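Long-range contacts in type IV pilus biogenesis protein PilB (Streptococcus sanguinis, PDB 7B7P), which serves as a minor, bimodular type IV pilin with a direct role in adhesion, carrying a metal-binding von Willebrand factor A-like module: residues S32-D37 with F137-K142; L48-S53 with Q72-D77; K198-I203 with A242-R247; N366-S371 with K407-I412. All blocks are in the same frame, centred on the assembly; numbering follows the deposited sequence.

Contact 1: S32-D37 with F137-K142; sequences SIFILD and FSKVAK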
loop_
_atom_site.group_PDB
_atom_site.type_symbol
_atom_site.label_atom_id
_atom_site.label_comp_id
_atom_site.label_asym_id
_atom_site.label_seq_id
_atom_site.Cartn_x
_atom_site.Cartn_y
_atom_site.Cartn_z
ATOM N N SER A 32 -17.250 -10.188 -1.826
ATOM C CA SER A 32 -16.241 -9.393 -2.520
ATOM C C SER A 32 -16.472 -9.522 -4.020
ATOM O O SER A 32 -16.843 -10.592 -4.508
ATOM C CB SER A 32 -14.812 -9.827 -2.161
ATOM O OG SER A 32 -14.553 -11.143 -2.607
ATOM N N ILE A 33 -16.265 -8.428 -4.740
ATOM C CA ILE A 33 -16.573 -8.336 -6.162
ATOM C C ILE A 33 -15.360 -7.777 -6.875
ATOM O O ILE A 33 -14.787 -6.776 -6.434
ATOM C CB ILE A 33 -17.783 -7.417 -6.451
ATOM C CG1 ILE A 33 -19.035 -7.891 -5.731
ATOM C CG2 ILE A 33 -18.023 -7.320 -7.961
ATOM C CD1 ILE A 33 -19.727 -8.979 -6.467
ATOM N N PHE A 34 -15.008 -8.388 -8.002
ATOM C CA PHE A 34 -14.010 -7.854 -8.917
ATOM C C PHE A 34 -14.657 -7.713 -10.284
ATOM O O PHE A 34 -15.186 -8.689 -10.819
ATOM C CB PHE A 34 -12.776 -8.768 -9.000
ATOM C CG PHE A 34 -11.910 -8.730 -7.768
ATOM C CD1 PHE A 34 -12.240 -9.484 -6.654
ATOM C CD2 PHE A 34 -10.773 -7.932 -7.722
ATOM C CE1 PHE A 34 -11.455 -9.443 -5.509
ATOM C CE2 PHE A 34 -9.979 -7.889 -6.582
ATOM C CZ PHE A 34 -10.321 -8.644 -5.479
ATOM N N ILE A 35 -14.615 -6.509 -10.849
ATOM C CA ILE A 35 -14.983 -6.324 -12.249
ATOM C C ILE A 35 -13.764 -6.628 -13.113
ATOM O O ILE A 35 -12.661 -6.127 -12.854
ATOM C CB ILE A 35 -15.505 -4.901 -12.499
ATOM C CG1 ILE A 35 -16.739 -4.623 -11.644
ATOM C CG2 ILE A 35 -15.881 -4.726 -13.953
ATOM C CD1 ILE A 35 -17.575 -3.482 -12.182
ATOM N N LEU A 36 -13.960 -7.443 -14.151
ATOM C CA LEU A 36 -12.869 -7.929 -14.987
ATOM C C LEU A 36 -13.058 -7.512 -16.440
ATOM O O LEU A 36 -14.181 -7.497 -16.949
ATOM C CB LEU A 36 -12.777 -9.448 -14.908
ATOM C CG LEU A 36 -12.849 -10.017 -13.493
ATOM C CD1 LEU A 36 -12.728 -11.521 -13.565
ATOM C CD2 LEU A 36 -11.758 -9.435 -12.603
ATOM N N ASP A 37 -11.948 -7.195 -17.115
ATOM C CA ASP A 37 -11.968 -7.033 -18.563
ATOM C C ASP A 37 -11.682 -8.378 -19.239
ATOM O O ASP A 37 -11.441 -9.396 -18.582
ATOM C CB ASP A 37 -10.987 -5.941 -19.009
ATOM C CG ASP A 37 -9.522 -6.257 -18.680
ATOM O OD1 ASP A 37 -9.042 -7.366 -18.997
ATOM O OD2 ASP A 37 -8.839 -5.372 -18.120
ATOM N N PHE A 137 -13.932 -4.146 -6.397
ATOM C CA PHE A 137 -12.663 -3.757 -6.989
ATOM C C PHE A 137 -12.765 -3.893 -8.491
ATOM O O PHE A 137 -13.566 -4.678 -9.006
ATOM C CB PHE A 137 -11.509 -4.626 -6.479
ATOM C CG PHE A 137 -11.517 -4.813 -4.996
ATOM C CD1 PHE A 137 -10.944 -3.871 -4.163
ATOM C CD2 PHE A 137 -12.119 -5.921 -4.427
ATOM C CE1 PHE A 137 -10.956 -4.039 -2.784
ATOM C CE2 PHE A 137 -12.135 -6.094 -3.051
ATOM C CZ PHE A 137 -11.557 -5.152 -2.233
ATOM N N SER A 138 -11.949 -3.118 -9.188
ATOM C CA SER A 138 -11.914 -3.161 -10.636
ATOM C C SER A 138 -10.543 -3.627 -11.094
ATOM O O SER A 138 -9.515 -3.132 -10.615
ATOM C CB SER A 138 -12.234 -1.804 -11.242
ATOM O OG SER A 138 -11.888 -1.812 -12.608
ATOM N N LYS A 139 -10.541 -4.591 -12.013
ATOM C CA LYS A 139 -9.342 -5.055 -12.693
ATOM C C LYS A 139 -9.442 -4.775 -14.183
ATOM O O LYS A 139 -8.966 -5.555 -15.005
ATOM C CB LYS A 139 -9.115 -6.541 -12.431
ATOM C CG LYS A 139 -8.631 -6.810 -11.030
ATOM C CD LYS A 139 -8.059 -8.209 -10.869
ATOM C CE LYS A 139 -7.082 -8.249 -9.704
ATOM N NZ LYS A 139 -6.701 -9.629 -9.331
ATOM N N VAL A 140 -10.092 -3.671 -14.539
ATOM C CA VAL A 140 -10.263 -3.273 -15.930
ATOM C C VAL A 140 -9.147 -2.285 -16.251
ATOM O O VAL A 140 -9.185 -1.121 -15.845
ATOM C CB VAL A 140 -11.651 -2.678 -16.188
ATOM C CG1 VAL A 140 -11.891 -2.524 -17.690
ATOM C CG2 VAL A 140 -12.720 -3.563 -15.570
ATOM N N ALA A 141 -8.134 -2.770 -16.966
ATOM C CA ALA A 141 -7.035 -1.926 -17.403
ATOM C C ALA A 141 -7.476 -1.073 -18.593
ATOM O O ALA A 141 -8.613 -1.172 -19.077
ATOM C CB ALA A 141 -5.819 -2.780 -17.772
ATOM N N LYS A 142 -6.569 -0.203 -19.047
ATOM C CA LYS A 142 -6.756 0.518 -20.305
ATOM C C LYS A 142 -7.955 1.455 -20.273
ATOM O O LYS A 142 -8.283 2.054 -19.241
ATOM C CB LYS A 142 -6.979 -0.464 -21.461
ATOM C CG LYS A 142 -5.999 -0.450 -22.612
ATOM C CD LYS A 142 -4.565 -0.533 -22.159
ATOM C CE LYS A 142 -3.731 -1.192 -23.236
ATOM N NZ LYS A 142 -2.298 -1.191 -22.874
#
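Strand 32-36 and strand 136-139 run parallel, their short axes 27° apart, and Ile33 and Ile35 on one side alternate with Phe137 and Lys139 on the other in the hydrogen bonding. Phe137 N gives to Ile33 O, Ile35 N to Phe137 O at 2.8 Å, and Lys139 N to Ile35 O, the last nearly straight in line with the carbonyl. Between these bonds Phe34 CA lies 3.2 Å from Phe137 O, a CA-H...O contact. On the sheet face shared by Phe34 and Phe137 the two rings form an offset stack, planes 30° apart; Phe137 CD2 sits over the rim of the Phe34 ring, 3.4 Å from Phe34 CZ. Lys139 CB lies beside Leu36 CD2, and NZ of the extended lysine chain is hydrogen-bonded to O of Pro426, the C-terminal residue. On the other face Ile35 CG2 meets Val140 CG2 at 3.7 Å. Further along, Asp37 CG is turned between its own N and carbonyl carbon (chi1 63°), and OD2 accepts from Ala141 N at 2.9 Å while OD1 takes Ser39 N. Ser138 OG accepts from Val140 N, an ST turn. Trp421 of helix 402-424 meets the Phe137 ring and Trp52 packs edge-to-face with Phe34. This is a parallel edge pairing in the mixed sheet of what is probably the pilin module, with strand 136-139 outermost and 148-152 antiparallel on the far side of 32-36.

Contact 2: L48-S53 with Q72-D77; sequences LTREWS and QKQDWD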
loop_
_atom_site.group_PDB
_atom_site.type_symbol
_atom_site.label_atom_id
_atom_site.label_comp_id
_atom_site.label_asym_id
_atom_site.label_seq_id
_atom_site.Cartn_x
_atom_site.Cartn_y
_atom_site.Cartn_z
ATOM N N LEU A 48 -9.658 -19.148 -15.592
ATOM C CA LEU A 48 -10.360 -18.912 -14.342
ATOM C C LEU A 48 -9.450 -19.227 -13.161
ATOM O O LEU A 48 -8.881 -20.319 -13.071
ATOM C CB LEU A 48 -11.642 -19.749 -14.287
ATOM C CG LEU A 48 -12.959 -19.101 -14.746
ATOM C CD1 LEU A 48 -12.756 -18.269 -16.007
ATOM C CD2 LEU A 48 -14.051 -20.146 -14.962
ATOM N N THR A 49 -9.293 -18.244 -12.281
ATOM C CA THR A 49 -8.525 -18.394 -11.057
ATOM C C THR A 49 -9.348 -19.173 -10.040
ATOM O O THR A 49 -10.531 -18.883 -9.839
ATOM C CB THR A 49 -8.157 -17.017 -10.515
ATOM O OG1 THR A 49 -7.593 -16.235 -11.573
ATOM C CG2 THR A 49 -7.170 -17.131 -9.379
ATOM N N ARG A 50 -8.729 -20.164 -9.405
ATOM C CA ARG A 50 -9.485 -21.089 -8.572
ATOM C C ARG A 50 -10.019 -20.399 -7.323
ATOM O O ARG A 50 -9.412 -19.467 -6.795
ATOM C CB ARG A 50 -8.622 -22.284 -8.162
ATOM C CG ARG A 50 -7.645 -22.795 -9.215
ATOM C CD ARG A 50 -6.401 -23.342 -8.526
ATOM N NE ARG A 50 -6.777 -24.335 -7.518
ATOM C CZ ARG A 50 -6.858 -25.643 -7.739
ATOM N NH1 ARG A 50 -6.569 -26.134 -8.939
ATOM N NH2 ARG A 50 -7.222 -26.456 -6.755
ATOM N N GLU A 51 -11.165 -20.897 -6.843
ATOM C CA GLU A 51 -11.918 -20.435 -5.671
ATOM C C GLU A 51 -12.621 -19.098 -5.893
ATOM O O GLU A 51 -13.175 -18.520 -4.941
ATOM C CB GLU A 51 -11.050 -20.380 -4.407
ATOM C CG GLU A 51 -10.157 -21.604 -4.235
ATOM C CD GLU A 51 -9.136 -21.454 -3.123
ATOM O OE1 GLU A 51 -8.451 -22.456 -2.812
ATOM O OE2 GLU A 51 -9.026 -20.344 -2.556
ATOM N N TRP A 52 -12.644 -18.603 -7.126
ATOM C CA TRP A 52 -13.448 -17.452 -7.503
ATOM C C TRP A 52 -14.554 -17.903 -8.448
ATOM O O TRP A 52 -14.289 -18.594 -9.439
ATOM C CB TRP A 52 -12.580 -16.373 -8.153
ATOM C CG TRP A 52 -11.690 -15.729 -7.154
ATOM C CD1 TRP A 52 -10.391 -16.043 -6.896
ATOM C CD2 TRP A 52 -12.044 -14.680 -6.237
ATOM N NE1 TRP A 52 -9.908 -15.248 -5.884
ATOM C CE2 TRP A 52 -10.903 -14.406 -5.461
ATOM C CE3 TRP A 52 -13.209 -13.942 -6.009
ATOM C CZ2 TRP A 52 -10.891 -13.423 -4.473
ATOM C CZ3 TRP A 52 -13.196 -12.965 -5.025
ATOM C CH2 TRP A 52 -12.044 -12.715 -4.270
ATOM N N SER A 53 -15.788 -17.529 -8.124
ATOM C CA SER A 53 -16.922 -17.732 -9.014
ATOM C C SER A 53 -17.050 -16.549 -9.970
ATOM O O SER A 53 -16.632 -15.432 -9.661
ATOM C CB SER A 53 -18.198 -17.911 -8.200
ATOM O OG SER A 53 -17.916 -18.640 -7.021
ATOM N N GLN A 72 -15.742 -28.756 -3.175
ATOM C CA GLN A 72 -15.727 -30.187 -2.901
ATOM C C GLN A 72 -15.370 -31.006 -4.137
ATOM O O GLN A 72 -14.715 -32.046 -4.011
ATOM C CB GLN A 72 -17.068 -30.628 -2.315
ATOM C CG GLN A 72 -17.225 -30.299 -0.826
ATOM C CD GLN A 72 -16.845 -31.465 0.082
ATOM O OE1 GLN A 72 -17.628 -32.401 0.274
ATOM N NE2 GLN A 72 -15.644 -31.404 0.658
ATOM N N LYS A 73 -15.773 -30.565 -5.326
ATOM C CA LYS A 73 -15.242 -31.125 -6.564
ATOM C C LYS A 73 -14.104 -30.288 -7.139
ATOM O O LYS A 73 -13.467 -30.715 -8.111
ATOM C CB LYS A 73 -16.356 -31.293 -7.617
ATOM C CG LYS A 73 -16.941 -32.714 -7.663
ATOM C CD LYS A 73 -17.983 -32.948 -8.764
ATOM C CE LYS A 73 -18.915 -31.768 -8.963
ATOM N NZ LYS A 73 -19.779 -31.508 -7.775
ATOM N N GLN A 74 -13.827 -29.127 -6.544
ATOM C CA GLN A 74 -12.751 -28.220 -6.953
ATOM C C GLN A 74 -12.801 -27.937 -8.456
ATOM O O GLN A 74 -11.829 -28.128 -9.193
ATOM C CB GLN A 74 -11.383 -28.766 -6.531
ATOM C CG GLN A 74 -11.105 -28.660 -5.032
ATOM C CD GLN A 74 -10.197 -27.498 -4.679
ATOM O OE1 GLN A 74 -9.264 -27.178 -5.419
ATOM N NE2 GLN A 74 -10.456 -26.863 -3.536
ATOM N N ASP A 75 -13.963 -27.465 -8.895
ATOM C CA ASP A 75 -14.181 -27.079 -10.284
ATOM C C ASP A 75 -15.319 -26.055 -10.321
ATOM O O ASP A 75 -15.702 -25.501 -9.285
ATOM C CB ASP A 75 -14.459 -28.322 -11.149
ATOM C CG ASP A 75 -14.288 -28.050 -12.629
ATOM O OD1 ASP A 75 -13.200 -27.580 -13.025
ATOM O OD2 ASP A 75 -15.245 -28.298 -13.396
ATOM N N TRP A 76 -15.861 -25.808 -11.516
ATOM C CA TRP A 76 -16.917 -24.827 -11.718
ATOM C C TRP A 76 -18.169 -25.494 -12.271
ATOM O O TRP A 76 -18.091 -26.399 -13.114
ATOM C CB TRP A 76 -16.443 -23.699 -12.645
ATOM C CG TRP A 76 -15.431 -22.824 -11.974
ATOM C CD1 TRP A 76 -15.666 -21.906 -10.990
ATOM C CD2 TRP A 76 -14.017 -22.820 -12.197
ATOM N NE1 TRP A 76 -14.487 -21.316 -10.602
ATOM C CE2 TRP A 76 -13.460 -21.860 -11.328
ATOM C CE3 TRP A 76 -13.169 -23.529 -13.049
ATOM C CZ2 TRP A 76 -12.094 -21.590 -11.291
ATOM C CZ3 TRP A 76 -11.816 -23.260 -13.010
ATOM C CH2 TRP A 76 -11.292 -22.303 -12.134
ATOM N N ASP A 77 -19.321 -25.032 -11.779
ATOM C CA ASP A 77 -20.632 -25.570 -12.141
ATOM C C ASP A 77 -21.268 -24.658 -13.187
ATOM O O ASP A 77 -22.158 -23.859 -12.896
ATOM C CB ASP A 77 -21.506 -25.704 -10.897
ATOM C CG ASP A 77 -20.859 -26.559 -9.829
ATOM O OD1 ASP A 77 -20.015 -27.407 -10.185
ATOM O OD2 ASP A 77 -21.180 -26.379 -8.635
#
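Gln74 and Trp76 are the residues of 72-77 that reach the loop 48-53, a type II beta turn at Thr49 to Trp52 forming its centre. Gln74 comes first: its chain, bent at chi2, brings OE1 to 2.5 Å from Arg50 NH2, with the two side chains crossing at about a right angle and the amide and guanidinium planes 39° apart. The angle is poor for a hydrogen bond, so this polar approach is doubtful. Trp76 follows two residues later and carries most of the contact. With CG beside its own backbone N (chi1 -71°), the side chain sets out toward loop 48-53. Leu48 covers one face: its CB stands 3.7 Å from the centroid of the six-membered ring as a CH-pi contact, and Leu48 CD2 lies over the centre of the indole. At the ring edge Thr49 O lies 3.4 Å from Trp76 CZ2. Leu48 O approaches Trp76 CH2 at 3.3 Å. Trp76 NE1 donates to Trp52 O at 3.0 Å, with an angle of 148° at the hydrogen and the acceptor tilted from the ring plane. Trp69 and Tyr67 add further packing round the indole, and Asp75 is bridged to Lys45. The chemistry is chiefly that of an indole from one loop docked on the other: the carbonyl of Trp52, the last residue of the turn, satisfies its N-H, and this bond and the packing on Leu48 together probably restrict ring rotation.

Contact 3: K198-I203 with A242-R247; sequences KSVIMI and ATITKR
Ile244 of helix 238-245 points at helix 191-209 and meets it with two branches. Its CG2, anti to the backbone N, lies 3.5 Å from Ser199 OG and 3.8 Å from Val200 CG2; CD1, at the end of the other branch, stands 3.7 Å from the same Ser199 OG and more loosely at 4.4 Å from Ile203 CG1. Val200 and Ile244 slide past each other in opposite directions, whereas Val200 and Thr245 cross at about a right angle, CG2 to CG2 at 3.9 Å. The Ser199 hydroxyl, which faces these methyls, is hydrogen-bonded to Leu195 O and Thr245 OG1 to Ile241 O, each within its own helix, and no hydrogen bond crosses between the segments. Ile240 and Ile241, a turn earlier, continue the packing on Ile203 and Val200, and Arg196 bonds the carbonyl of Ile244. Helices packed beside each other against a central sheet, here with 191-209 resting on strand 162-169, are characteristic of the Rossmann-like alpha/beta fold of von Willebrand factor A domains.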
loop_
_atom_site.group_PDB
_atom_site.type_symbol
_atom_site.label_atom_id
_atom_site.label_comp_id
_atom_site.label_asym_id
_atom_site.label_seq_id
_atom_site.Cartn_x
_atom_site.Cartn_y
_atom_site.Cartn_z
ATOM N N LYS A 198 0.259 7.762 18.371
ATOM C CA LYS A 198 -0.408 7.540 17.088
ATOM C C LYS A 198 0.043 6.255 16.403
ATOM O O LYS A 198 -0.703 5.704 15.578
ATOM C CB LYS A 198 -0.184 8.732 16.152
ATOM C CG LYS A 198 -0.883 10.011 16.579
ATOM C CD LYS A 198 -2.361 9.766 16.882
ATOM C CE LYS A 198 -3.099 11.069 17.164
ATOM N NZ LYS A 198 -4.456 10.803 17.747
ATOM N N SER A 199 1.237 5.758 16.710
ATOM C CA SER A 199 1.636 4.494 16.106
ATOM C C SER A 199 1.121 3.288 16.891
ATOM O O SER A 199 0.872 2.234 16.290
ATOM C CB SER A 199 3.163 4.443 15.924
ATOM O OG SER A 199 3.858 4.478 17.154
ATOM N N VAL A 200 0.907 3.433 18.202
ATOM C CA VAL A 200 0.136 2.431 18.947
ATOM C C VAL A 200 -1.232 2.228 18.298
ATOM O O VAL A 200 -1.654 1.093 18.038
ATOM C CB VAL A 200 0.008 2.838 20.427
ATOM C CG1 VAL A 200 -0.935 1.882 21.170
ATOM C CG2 VAL A 200 1.369 2.843 21.098
ATOM N N ILE A 201 -1.932 3.330 17.993
ATOM C CA ILE A 201 -3.207 3.248 17.274
ATOM C C ILE A 201 -3.030 2.527 15.942
ATOM O O ILE A 201 -3.843 1.671 15.564
ATOM C CB ILE A 201 -3.802 4.656 17.081
ATOM C CG1 ILE A 201 -4.153 5.284 18.434
ATOM C CG2 ILE A 201 -5.025 4.623 16.167
ATOM C CD1 ILE A 201 -4.971 6.547 18.316
ATOM N N MET A 202 -1.961 2.860 15.206
ATOM C CA MET A 202 -1.758 2.280 13.878
ATOM C C MET A 202 -1.548 0.769 13.957
ATOM O O MET A 202 -1.989 0.026 13.070
ATOM C CB MET A 202 -0.569 2.974 13.188
ATOM C CG MET A 202 0.045 2.237 12.023
ATOM S SD MET A 202 -1.104 1.972 10.658
ATOM C CE MET A 202 -0.068 2.380 9.242
ATOM N N ILE A 203 -0.897 0.299 15.027
ATOM C CA ILE A 203 -0.681 -1.137 15.213
ATOM C C ILE A 203 -2.013 -1.862 15.422
ATOM O O ILE A 203 -2.295 -2.882 14.779
ATOM C CB ILE A 203 0.278 -1.383 16.393
ATOM C CG1 ILE A 203 1.721 -1.033 16.016
ATOM C CG2 ILE A 203 0.168 -2.836 16.870
ATOM C CD1 ILE A 203 2.238 -1.741 14.788
ATOM N N ALA A 242 4.330 -2.391 23.985
ATOM C CA ALA A 242 5.211 -2.175 25.124
ATOM C C ALA A 242 6.491 -1.467 24.696
ATOM O O ALA A 242 6.953 -0.543 25.376
ATOM C CB ALA A 242 5.528 -3.511 25.800
ATOM N N THR A 243 7.075 -1.886 23.567
ATOM C CA THR A 243 8.289 -1.238 23.071
ATOM C C THR A 243 8.038 0.223 22.713
ATOM O O THR A 243 8.803 1.113 23.104
ATOM C CB THR A 243 8.836 -1.976 21.852
ATOM O OG1 THR A 243 8.669 -3.390 22.019
ATOM C CG2 THR A 243 10.313 -1.648 21.670
ATOM N N ILE A 244 6.973 0.487 21.956
ATOM C CA ILE A 244 6.745 1.837 21.464
ATOM C C ILE A 244 6.516 2.800 22.611
ATOM O O ILE A 244 6.938 3.965 22.548
ATOM C CB ILE A 244 5.571 1.837 20.476
ATOM C CG1 ILE A 244 5.981 1.117 19.197
ATOM C CG2 ILE A 244 5.070 3.264 20.212
ATOM C CD1 ILE A 244 4.922 1.129 18.150
ATOM N N THR A 245 5.881 2.338 23.693
ATOM C CA THR A 245 5.560 3.259 24.775
ATOM C C THR A 245 6.594 3.277 25.897
ATOM O O THR A 245 6.632 4.251 26.661
ATOM C CB THR A 245 4.169 2.947 25.325
ATOM O OG1 THR A 245 3.953 1.532 25.294
ATOM C CG2 THR A 245 3.112 3.622 24.457
ATOM N N LYS A 246 7.445 2.255 26.003
ATOM C CA LYS A 246 8.578 2.313 26.927
ATOM C C LYS A 246 9.456 3.521 26.614
ATOM O O LYS A 246 9.839 3.738 25.460
ATOM C CB LYS A 246 9.398 1.023 26.829
ATOM C CG LYS A 246 10.439 0.825 27.925
ATOM C CD LYS A 246 10.711 -0.668 28.201
ATOM C CE LYS A 246 9.625 -1.308 29.104
ATOM N NZ LYS A 246 9.270 -2.708 28.686
ATOM N N ARG A 247 9.791 4.304 27.639
ATOM C CA ARG A 247 10.382 5.617 27.395
ATOM C C ARG A 247 11.898 5.638 27.474
ATOM O O ARG A 247 12.496 6.706 27.293
ATOM C CB ARG A 247 9.790 6.658 28.351
ATOM C CG ARG A 247 8.370 6.996 27.952
ATOM C CD ARG A 247 7.879 8.340 28.442
ATOM N NE ARG A 247 6.969 8.997 27.491
ATOM C CZ ARG A 247 5.913 8.442 26.878
ATOM N NH1 ARG A 247 5.559 7.162 27.070
ATOM N NH2 ARG A 247 5.191 9.194 26.046
#

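Contact 4: N366-S371 with K407-I412; sequences NVIGFS and KTFSDI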
loop_
_atom_site.group_PDB
_atom_site.type_symbol
_atom_site.label_atom_id
_atom_site.label_comp_id
_atom_site.label_asym_id
_atom_site.label_seq_id
_atom_site.Cartn_x
_atom_site.Cartn_y
_atom_site.Cartn_z
ATOM N N ASN A 366 6.182 4.058 2.112
ATOM C CA ASN A 366 5.461 5.251 2.535
ATOM C C ASN A 366 6.408 6.133 3.340
ATOM O O ASN A 366 7.057 5.661 4.279
ATOM C CB ASN A 366 4.235 4.891 3.386
ATOM C CG ASN A 366 3.077 4.331 2.557
ATOM O OD1 ASN A 366 2.213 5.077 2.099
ATOM N ND2 ASN A 366 3.049 3.021 2.385
ATOM N N VAL A 367 6.504 7.399 2.954
ATOM C CA VAL A 367 7.278 8.389 3.687
ATOM C C VAL A 367 6.334 9.442 4.251
ATOM O O VAL A 367 5.497 9.996 3.527
ATOM C CB VAL A 367 8.346 9.031 2.791
ATOM C CG1 VAL A 367 9.220 9.992 3.602
ATOM C CG2 VAL A 367 9.175 7.941 2.153
ATOM N N ILE A 368 6.491 9.730 5.534
ATOM C CA ILE A 368 5.676 10.701 6.241
ATOM C C ILE A 368 6.588 11.816 6.711
ATOM O O ILE A 368 7.433 11.602 7.595
ATOM C CB ILE A 368 4.933 10.070 7.423
ATOM C CG1 ILE A 368 4.070 8.901 6.955
ATOM C CG2 ILE A 368 4.078 11.109 8.136
ATOM C CD1 ILE A 368 3.587 8.046 8.121
ATOM N N GLY A 369 6.422 13.006 6.123
ATOM C CA GLY A 369 6.931 14.240 6.704
ATOM C C GLY A 369 6.072 14.714 7.872
ATOM O O GLY A 369 4.915 15.107 7.698
ATOM N N PHE A 370 6.623 14.681 9.078
ATOM C CA PHE A 370 5.881 14.969 10.294
ATOM C C PHE A 370 6.511 16.187 10.985
ATOM O O PHE A 370 7.398 16.063 11.832
ATOM C CB PHE A 370 5.857 13.727 11.183
ATOM C CG PHE A 370 5.098 13.912 12.478
ATOM C CD1 PHE A 370 3.762 14.285 12.468
ATOM C CD2 PHE A 370 5.723 13.701 13.694
ATOM C CE1 PHE A 370 3.053 14.457 13.649
ATOM C CE2 PHE A 370 5.024 13.870 14.893
ATOM C CZ PHE A 370 3.675 14.250 14.867
ATOM N N SER A 371 6.047 17.376 10.610
ATOM C CA SER A 371 6.499 18.608 11.238
ATOM C C SER A 371 5.499 19.709 10.929
ATOM O O SER A 371 4.940 19.750 9.834
ATOM C CB SER A 371 7.887 19.025 10.744
ATOM O OG SER A 371 8.332 20.195 11.420
ATOM N N LYS A 407 -4.627 10.373 10.495
ATOM C CA LYS A 407 -5.255 10.105 9.207
ATOM C C LYS A 407 -4.288 9.410 8.243
ATOM O O LYS A 407 -4.675 8.457 7.551
ATOM C CB LYS A 407 -5.797 11.398 8.595
ATOM C CG LYS A 407 -6.535 11.157 7.274
ATOM C CD LYS A 407 -6.612 12.411 6.418
ATOM C CE LYS A 407 -7.734 12.316 5.373
ATOM N NZ LYS A 407 -8.109 13.644 4.766
ATOM N N THR A 408 -3.032 9.882 8.171
ATOM C CA THR A 408 -2.038 9.241 7.308
ATOM C C THR A 408 -1.828 7.780 7.695
ATOM O O THR A 408 -1.762 6.899 6.824
ATOM C CB THR A 408 -0.705 9.994 7.372
ATOM O OG1 THR A 408 -0.893 11.352 6.958
ATOM C CG2 THR A 408 0.321 9.325 6.463
ATOM N N PHE A 409 -1.730 7.500 8.997
ATOM C CA PHE A 409 -1.615 6.112 9.434
ATOM C C PHE A 409 -2.829 5.292 8.989
ATOM O O PHE A 409 -2.681 4.211 8.403
ATOM C CB PHE A 409 -1.411 6.064 10.947
ATOM C CG PHE A 409 0.032 6.232 11.366
ATOM C CD1 PHE A 409 1.068 5.830 10.516
ATOM C CD2 PHE A 409 0.363 6.770 12.602
ATOM C CE1 PHE A 409 2.402 5.973 10.897
ATOM C CE2 PHE A 409 1.677 6.911 12.987
ATOM C CZ PHE A 409 2.708 6.513 12.128
ATOM N N SER A 410 -4.041 5.825 9.199
ATOM C CA SER A 410 -5.251 5.091 8.822
ATOM C C SER A 410 -5.293 4.835 7.320
ATOM O O SER A 410 -5.614 3.731 6.867
ATOM C CB SER A 410 -6.495 5.865 9.269
ATOM O OG SER A 410 -7.576 5.669 8.359
ATOM N N ASP A 411 -4.964 5.850 6.526
ATOM C CA ASP A 411 -4.920 5.679 5.080
ATOM C C ASP A 411 -3.917 4.600 4.674
ATOM O O ASP A 411 -4.169 3.839 3.732
ATOM C CB ASP A 411 -4.584 7.014 4.405
ATOM C CG ASP A 411 -5.721 8.043 4.524
ATOM O OD1 ASP A 411 -6.906 7.631 4.612
ATOM O OD2 ASP A 411 -5.440 9.265 4.524
ATOM N N ILE A 412 -2.777 4.514 5.371
ATOM C CA ILE A 412 -1.787 3.503 5.012
ATOM C C ILE A 412 -2.327 2.111 5.317
ATOM O O ILE A 412 -2.193 1.189 4.500
ATOM C CB ILE A 412 -0.443 3.775 5.725
ATOM C CG1 ILE A 412 0.218 5.032 5.158
ATOM C CG2 ILE A 412 0.506 2.591 5.578
ATOM C CD1 ILE A 412 1.387 5.531 5.978
#
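Largely apolar packing of a helix on a sheet strand joins Ile368 and Asn366 of strand 364-370 to helix 402-424, in the core of the von Willebrand factor A-like module. The segments run nearly antiparallel, at 173°, with their axes 10.6 Å apart, and no hydrogen bond crosses between them. Ile368 is central. The side chains of Ile368 and Thr408 reach toward each other tip to tip, with Ile368 CG1 3.8 Å from Thr408 CG2, and Ile368 CD1 reaches Phe409 CE1 at 3.7 Å and Ile412 CD1 at 4.0 Å. Phe409 leaves the helix with its first bond directed away from the strand, yet its ring swings back, and the side chains of Phe409 and Ile368 cross at about a right angle. One helical turn beyond Thr408, Ile412 slides past Asn366 in the opposite direction, putting Ile412 CG1 3.7 Å from Asn366 OD1 and CD1 3.9 Å from Asn366 CB. The amide therefore lies against aliphatic carbon on this side. Thr408 turns CG2 anti to its backbone N (chi1 -59° sets OG1 beside that N), which puts CG2 against Ile368, while OG1 is hydrogen-bonded to Ala404 O in its own helix. Around this pair, strand 364-370 is flanked by 276-283 and 393-399, which both run parallel to it; Val280 and Leu282 pack on Ile368, Val397 on Thr408, and Met202 of helix 191-209 lies against Phe409 and Ile412.

How the contacts relate
Contacts 1 and 2 belong to one module and touch directly: Ser32 OG lies 3.3 Å from Trp52 CZ3, and contact 2 lies in sequence between the two segments of contact 1. Contacts 3 and 4 share the von Willebrand factor A-like module and also touch, Met202 CE resting 3.3 Å from Phe409 O, so helix 191-209 links them. No contact of one module touches one of the other: the nearest atoms of contacts 1 and 4 are about 12 Å apart, those of contacts 2 and 3 about 24 Å. Contacts 1 to 3 lie away from the metal site; in contact 4 the Ile368 side chain is about 9 Å from that of Asp284, a magnesium-binding residue, and about 13 Å from a bound magnesium ion.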